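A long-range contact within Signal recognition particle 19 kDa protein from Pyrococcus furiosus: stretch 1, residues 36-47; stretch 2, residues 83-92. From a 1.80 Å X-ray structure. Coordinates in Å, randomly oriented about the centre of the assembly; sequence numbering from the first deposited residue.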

# COMPACT_ATOMS: atom_id res chain seq x y z
N GLU A 36 -4.34 7.01 14.52
CA GLU A 36 -5.07 7.04 15.79
C GLU A 36 -5.29 5.62 16.31
O GLU A 36 -5.21 5.37 17.51
CB GLU A 36 -6.42 7.75 15.62
CG GLU A 36 -6.32 9.27 15.48
CD GLU A 36 -7.68 9.92 15.33
OE1 GLU A 36 -8.42 9.52 14.40
OE2 GLU A 36 -8.03 10.81 16.14
N ILE A 37 -5.61 4.71 15.40
CA ILE A 37 -5.78 3.31 15.74
C ILE A 37 -4.47 2.73 16.27
O ILE A 37 -4.46 1.98 17.24
CB ILE A 37 -6.29 2.53 14.53
CG1 ILE A 37 -7.72 3.02 14.21
CG2 ILE A 37 -6.27 1.02 14.76
CD1 ILE A 37 -8.23 2.61 12.83
N VAL A 38 -3.36 3.09 15.63
CA VAL A 38 -2.07 2.59 16.08
C VAL A 38 -1.76 3.13 17.48
O VAL A 38 -1.35 2.39 18.37
CB VAL A 38 -0.94 2.95 15.10
CG1 VAL A 38 0.43 2.70 15.75
CG2 VAL A 38 -1.09 2.15 13.81
N ARG A 39 -1.99 4.43 17.66
CA ARG A 39 -1.77 5.04 18.97
C ARG A 39 -2.61 4.38 20.05
O ARG A 39 -2.11 4.09 21.14
CB ARG A 39 -2.05 6.55 18.93
CG ARG A 39 -1.74 7.23 20.25
CD ARG A 39 -2.14 8.69 20.23
NE ARG A 39 -2.09 9.26 21.57
CZ ARG A 39 -2.53 10.48 21.89
NH1 ARG A 39 -3.06 11.26 20.96
NH2 ARG A 39 -2.43 10.91 23.14
N ALA A 40 -3.90 4.17 19.75
CA ALA A 40 -4.81 3.48 20.68
C ALA A 40 -4.35 2.06 21.02
O ALA A 40 -4.36 1.66 22.18
CB ALA A 40 -6.24 3.46 20.12
N ALA A 41 -3.96 1.30 19.99
CA ALA A 41 -3.53 -0.08 20.19
C ALA A 41 -2.33 -0.14 21.13
O ALA A 41 -2.27 -0.98 22.02
CB ALA A 41 -3.19 -0.75 18.84
N GLU A 42 -1.38 0.77 20.92
CA GLU A 42 -0.17 0.81 21.73
C GLU A 42 -0.52 1.17 23.17
O GLU A 42 -0.05 0.53 24.12
CB GLU A 42 0.81 1.82 21.14
CG GLU A 42 1.46 1.34 19.84
CD GLU A 42 2.25 2.43 19.14
OE1 GLU A 42 2.09 3.62 19.49
OE2 GLU A 42 3.04 2.10 18.22
N GLU A 43 -1.38 2.16 23.34
CA GLU A 43 -1.82 2.52 24.69
C GLU A 43 -2.54 1.37 25.38
O GLU A 43 -2.43 1.22 26.60
CB GLU A 43 -2.67 3.80 24.69
CG GLU A 43 -1.86 5.08 24.62
CD GLU A 43 -2.44 6.19 25.49
OE1 GLU A 43 -3.38 5.91 26.26
OE2 GLU A 43 -1.95 7.33 25.39
N LEU A 44 -3.26 0.56 24.60
CA LEU A 44 -4.00 -0.59 25.12
C LEU A 44 -3.10 -1.82 25.33
O LEU A 44 -3.58 -2.87 25.76
CB LEU A 44 -5.15 -0.96 24.18
CG LEU A 44 -6.26 0.11 24.11
CD1 LEU A 44 -7.15 -0.09 22.88
CD2 LEU A 44 -7.07 0.11 25.40
N LYS A 45 -1.83 -1.66 24.99
CA LYS A 45 -0.82 -2.73 25.11
C LYS A 45 -1.03 -3.85 24.09
O LYS A 45 -0.68 -5.00 24.34
CB LYS A 45 -0.81 -3.34 26.51
CG LYS A 45 -0.89 -2.33 27.63
CD LYS A 45 0.43 -1.88 28.15
CE LYS A 45 0.28 -1.52 29.62
NZ LYS A 45 1.45 -0.80 30.15
N PHE A 46 -1.62 -3.52 22.95
CA PHE A 46 -1.73 -4.49 21.88
C PHE A 46 -0.41 -4.43 21.13
O PHE A 46 0.33 -3.46 21.26
CB PHE A 46 -2.88 -4.14 20.93
CG PHE A 46 -4.25 -4.15 21.57
CD1 PHE A 46 -4.46 -4.74 22.81
CD2 PHE A 46 -5.34 -3.62 20.89
CE1 PHE A 46 -5.72 -4.76 23.38
CE2 PHE A 46 -6.62 -3.64 21.46
CZ PHE A 46 -6.81 -4.21 22.70
N LYS A 47 -0.08 -5.47 20.39
CA LYS A 47 1.15 -5.42 19.61
C LYS A 47 0.80 -5.12 18.16
O LYS A 47 -0.08 -5.75 17.60
CB LYS A 47 1.90 -6.74 19.73
CG LYS A 47 3.20 -6.75 18.94
CD LYS A 47 3.96 -8.05 19.15
CE LYS A 47 5.38 -7.93 18.59
NZ LYS A 47 6.10 -9.24 18.63
N LYS A 83 -14.29 -7.04 20.85
CA LYS A 83 -13.99 -6.27 22.05
C LYS A 83 -12.80 -5.33 21.84
O LYS A 83 -12.79 -4.21 22.35
CB LYS A 83 -13.73 -7.19 23.24
CG LYS A 83 -13.27 -6.45 24.49
CD LYS A 83 -14.28 -5.36 24.90
CE LYS A 83 -13.91 -4.75 26.25
NZ LYS A 83 -14.82 -3.62 26.66
N SER A 84 -11.80 -5.78 21.09
CA SER A 84 -10.65 -4.93 20.80
C SER A 84 -11.04 -3.68 20.00
O SER A 84 -10.51 -2.60 20.24
CB SER A 84 -9.57 -5.73 20.04
OG SER A 84 -9.09 -6.82 20.82
N LEU A 85 -11.93 -3.83 19.02
CA LEU A 85 -12.41 -2.68 18.25
C LEU A 85 -13.12 -1.67 19.15
O LEU A 85 -12.92 -0.46 19.00
CB LEU A 85 -13.36 -3.12 17.14
CG LEU A 85 -12.77 -3.90 15.96
CD1 LEU A 85 -13.88 -4.33 15.00
CD2 LEU A 85 -11.69 -3.10 15.23
N LYS A 86 -13.94 -2.15 20.07
CA LYS A 86 -14.61 -1.25 21.01
C LYS A 86 -13.60 -0.52 21.91
O LYS A 86 -13.69 0.69 22.13
CB LYS A 86 -15.63 -2.01 21.86
CG LYS A 86 -16.85 -2.51 21.07
CD LYS A 86 -17.66 -3.51 21.89
CE LYS A 86 -18.80 -4.10 21.08
NZ LYS A 86 -19.42 -5.25 21.79
N LEU A 87 -12.62 -1.26 22.43
CA LEU A 87 -11.60 -0.66 23.28
C LEU A 87 -10.83 0.41 22.52
O LEU A 87 -10.53 1.48 23.05
CB LEU A 87 -10.62 -1.72 23.78
CG LEU A 87 -11.17 -2.68 24.84
CD1 LEU A 87 -10.23 -3.88 24.97
CD2 LEU A 87 -11.30 -1.94 26.16
N ILE A 88 -10.50 0.10 21.26
CA ILE A 88 -9.76 1.03 20.42
C ILE A 88 -10.57 2.30 20.15
O ILE A 88 -10.06 3.41 20.30
CB ILE A 88 -9.35 0.37 19.10
CG1 ILE A 88 -8.22 -0.62 19.36
CG2 ILE A 88 -8.91 1.41 18.07
CD1 ILE A 88 -7.89 -1.50 18.14
N ALA A 89 -11.84 2.12 19.78
CA ALA A 89 -12.72 3.26 19.51
C ALA A 89 -12.82 4.18 20.74
O ALA A 89 -12.67 5.41 20.63
CB ALA A 89 -14.11 2.77 19.08
N GLN A 90 -13.05 3.58 21.90
CA GLN A 90 -13.23 4.38 23.11
C GLN A 90 -11.93 5.07 23.52
O GLN A 90 -11.94 6.19 24.03
CB GLN A 90 -13.83 3.54 24.24
CG GLN A 90 -14.18 4.34 25.51
CD GLN A 90 -15.16 5.51 25.28
OE1 GLN A 90 -15.83 5.59 24.26
NE2 GLN A 90 -15.24 6.40 26.26
N LYS A 91 -10.79 4.43 23.25
CA LYS A 91 -9.50 5.05 23.51
C LYS A 91 -9.27 6.25 22.58
O LYS A 91 -8.74 7.28 23.01
CB LYS A 91 -8.38 4.02 23.36
CG LYS A 91 -6.99 4.59 23.54
CD LYS A 91 -6.77 5.08 24.96
CE LYS A 91 -7.19 4.03 25.98
NZ LYS A 91 -6.77 4.45 27.35
N ILE A 92 -9.67 6.13 21.32
CA ILE A 92 -9.53 7.23 20.38
C ILE A 92 -10.41 8.41 20.82
O ILE A 92 -9.99 9.57 20.75
CB ILE A 92 -9.86 6.81 18.94
CG1 ILE A 92 -8.82 5.81 18.43
CG2 ILE A 92 -9.92 8.04 18.02
CD1 ILE A 92 -9.15 5.26 17.03

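This is an apolar packing contact between a helix with the turn that follows it and a second helix that crosses steeply, with no hydrogen bond between the stretches and one long salt bridge. The helix of residues 36-43 and the helix of residues 83-92 run at 107° to each other. Their axes come within 8.8 Å. The two stretches bury 551 Å² between them, both sides summed.

The nearest CA atoms across the contact are those of Ala 40 and Ile 88, 5.5 Å apart. The small side chain of Ala 40 points toward the second helix and reaches its backbone: Ala 40 CB is 3.8 Å from Ile 88 O. The same methyl touches three side chains. Ala 40 CB lies 3.9 Å from Ile 88 CG2, 3.7 Å from Lys 91 CG and 3.9 Å from Ile 92 CG1. The oxygen of Ile 88 still accepts its helical bond from Ile 92 N.

One turn earlier, Ile 37 packs against Ile 92, with Ile 37 CG1 and Ile 92 CD1 3.9 Å apart. Ile 37 CG2 is 4.3 Å from Ile 88 CG2. Glu 36 also borders Ile 92, and Glu 36 OE2 is 3.8 Å from Ile 92 CG2. This is contact without a polar partner on the second stretch; both carboxylate oxygens of Glu 36 are hydrogen-bonded elsewhere in the structure.

Leu 44 lies just past the helix and extends the apolar surface. Leu 44 CD1 is 3.7 Å from Ile 88 CG1 and 3.9 Å from Leu 87 CB. The other methyl, Leu 44 CD2, is 4.0 Å from Lys 91 CE.

The chain then turns in a Schellman motif. Lys 45 has positive phi, and two backbone bonds close the turn: Lys 45 N to Glu 42 O at 3.0 Å and Phe 46 N to Ala 41 O at 2.8 Å. Beyond the turn, Phe 46 points toward the second helix. Leu 87 CD1 sits at the ring edge, 4.1 Å from Phe 46 CZ. Ile 88 CG1 is 4.0 Å from Phe 46 CE2, and Ser 84 CB is 3.9 Å from that same ring atom. Ile 88 thus touches Ile 37, Ala 40, Leu 44 and Phe 46.

The aliphatic chain of Lys 91 lies against Ala 40 and Leu 44 and also meets Glu 43, with Glu 43 OE1 3.7 Å from Lys 91 CD. The salt bridge is long, with Glu 43 OE1 and Lys 91 NZ 3.8 Å apart. Glu 43 is exposed and Lys 91 partly so; no hydrogen bond joins the pair.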